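Local coordinates for putative uncharacterized protein (PDB 2RBK) that probably acts as a magnesium-dependent phosphatase of the haloacid dehalogenase superfamily, and here holds a vanadate mimic of the phosphoryl-transfer intermediate, at residues A[188-191]-A[192-196]. Numbering follows the deposited sequence.
Sequences KQKG and IDEII. With VN4 (oxido(dioxo)vanadium), chain C.
The carboxylate of E194 meets the ammonium group of K190 at OE2, on the anti side and 26° out of its own plane, in a salt bridge of 2.7 Å from K190 NZ to E194 OE2. Its other oxygen, OE1, forms a salt bridge with NE of R197, three residues further on, so two cations grip the one carboxylate. The bend of the lysine chain at its second torsion (chi2 62°) carries it slantwise across the E194 side chain and brings K190 CE within 3.4 Å of E194 OE2; Y81 adds a cation-pi contact to the same lysine. The carboxylate of D193 and the amide of Q189 do not touch directly. A water bridges them, accepting from Q189 NE2 at 3.0 Å and donating to D193 OD2 at 2.7 Å, while D193 OD1 takes a hydrogen bond from H221.

Beneath these i to i+4 pairs lies the first part of helix 188-199, its backbone bonds running from I192 N to K188 O (2.9 Å) through I195 N to G191 O (2.9 Å). In this HAD-type Rossmann-like core, I192 and I195 both pack on F6 of strand 4-7, the strand that leads into the metal-binding D8.

At the amino-terminal end, the far end of K188 leads away from 192-196, into the vanadate pocket. Its chain is extended beyond CG (chi2 176°), and K188 NZ donates to O3 of the bound vanadate at 3.1 Å, alongside a salt bridge to D215 and a hydrogen bond to the carbonyl of A42. A water bound to the vanadium at 2.1 Å donates to the vanadate oxygens.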
loop_
_atom_site.group_PDB
_atom_site.type_symbol
_atom_site.label_atom_id
_atom_site.label_comp_id
_atom_site.label_asym_id
_atom_site.label_seq_id
_atom_site.Cartn_x
_atom_site.Cartn_y
_atom_site.Cartn_z
ATOM N N LYS A 188 -4.528 -0.895 5.840
ATOM C CA LYS A 188 -4.876 -2.055 5.006
ATOM C C LYS A 188 -5.833 -3.017 5.689
ATOM O O LYS A 188 -6.545 -3.754 4.992
ATOM C CB LYS A 188 -3.607 -2.730 4.525
ATOM C CG LYS A 188 -2.776 -1.908 3.569
ATOM C CD LYS A 188 -1.500 -2.566 3.191
ATOM C CE LYS A 188 -0.598 -1.624 2.382
ATOM N NZ LYS A 188 0.582 -2.315 1.788
ATOM N N GLN A 189 -5.829 -3.070 7.006
ATOM C CA GLN A 189 -6.813 -3.892 7.741
ATOM C C GLN A 189 -8.234 -3.514 7.398
ATOM O O GLN A 189 -9.120 -4.375 7.234
ATOM C CB GLN A 189 -6.595 -3.781 9.264
ATOM C CG GLN A 189 -7.699 -4.012 10.223
ATOM C CD GLN A 189 -7.286 -4.034 11.661
ATOM O OE1 GLN A 189 -6.108 -3.811 11.968
ATOM N NE2 GLN A 189 -8.207 -4.365 12.584
ATOM N N LYS A 190 -8.530 -2.191 7.348
ATOM C CA LYS A 190 -9.850 -1.703 6.910
ATOM C C LYS A 190 -10.143 -2.183 5.521
ATOM O O LYS A 190 -11.269 -2.581 5.190
ATOM C CB LYS A 190 -9.866 -0.159 6.959
ATOM C CG LYS A 190 -11.079 0.526 6.331
ATOM C CD LYS A 190 -12.361 0.187 6.969
ATOM C CE LYS A 190 -13.453 1.214 6.579
ATOM N NZ LYS A 190 -14.800 0.856 7.119
ATOM N N GLY A 191 -9.132 -2.132 4.633
ATOM C CA GLY A 191 -9.317 -2.607 3.281
ATOM C C GLY A 191 -9.733 -4.083 3.240
ATOM O O GLY A 191 -10.643 -4.436 2.493
ATOM N N ILE A 192 -9.072 -4.917 4.045
ATOM C CA ILE A 192 -9.472 -6.310 4.095
ATOM C C ILE A 192 -10.916 -6.442 4.480
ATOM O O ILE A 192 -11.692 -7.162 3.877
ATOM C CB ILE A 192 -8.564 -7.129 5.064
ATOM C CG1 ILE A 192 -7.184 -7.301 4.422
ATOM C CG2 ILE A 192 -9.222 -8.447 5.407
ATOM C CD1 ILE A 192 -6.181 -8.099 5.248
ATOM N N ASP A 193 -11.320 -5.703 5.527
ATOM C CA ASP A 193 -12.699 -5.795 6.005
ATOM C C ASP A 193 -13.685 -5.425 4.908
ATOM O O ASP A 193 -14.716 -6.060 4.760
ATOM C CB ASP A 193 -12.889 -4.884 7.207
ATOM C CG ASP A 193 -12.205 -5.365 8.461
ATOM O OD1 ASP A 193 -11.837 -6.579 8.495
ATOM O OD2 ASP A 193 -12.073 -4.516 9.374
ATOM N N GLU A 194 -13.377 -4.383 4.143
ATOM C CA GLU A 194 -14.290 -3.937 3.072
ATOM C C GLU A 194 -14.364 -4.952 1.954
ATOM O O GLU A 194 -15.441 -5.271 1.463
ATOM C CB GLU A 194 -13.864 -2.551 2.590
ATOM C CG GLU A 194 -14.043 -1.475 3.660
ATOM C CD GLU A 194 -15.479 -1.259 4.052
ATOM O OE1 GLU A 194 -16.368 -1.459 3.189
ATOM O OE2 GLU A 194 -15.732 -0.890 5.226
ATOM N N ILE A 195 -13.219 -5.485 1.538
ATOM C CA ILE A 195 -13.226 -6.471 0.471
ATOM C C ILE A 195 -14.000 -7.726 0.893
ATOM O O ILE A 195 -14.825 -8.227 0.139
ATOM C CB ILE A 195 -11.803 -6.838 0.062
ATOM C CG1 ILE A 195 -11.102 -5.660 -0.690
ATOM C CG2 ILE A 195 -11.711 -8.148 -0.715
ATOM C CD1 ILE A 195 -11.578 -5.451 -2.114
ATOM N N ILE A 196 -13.724 -8.244 2.091
ATOM C CA ILE A 196 -14.365 -9.506 2.441
ATOM C C ILE A 196 -15.877 -9.278 2.660
ATOM O O ILE A 196 -16.636 -10.209 2.371
ATOM C CB ILE A 196 -13.685 -10.227 3.625
ATOM C CG1 ILE A 196 -13.861 -9.537 4.951
ATOM C CG2 ILE A 196 -12.246 -10.524 3.252
ATOM C CD1 ILE A 196 -13.140 -10.245 6.097
HETATM V V VN4 C . 3.111 -1.412 -0.779
HETATM O O1 VN4 C . 2.580 -1.788 -2.311
HETATM O O2 VN4 C . 4.791 -1.671 -0.323
HETATM O O3 VN4 C . 2.316 -0.177 0.324
HETATM O O HOH W 1 -11.082 -4.570 11.883
HETATM O O HOH W 2 3.523 0.413 -1.785
#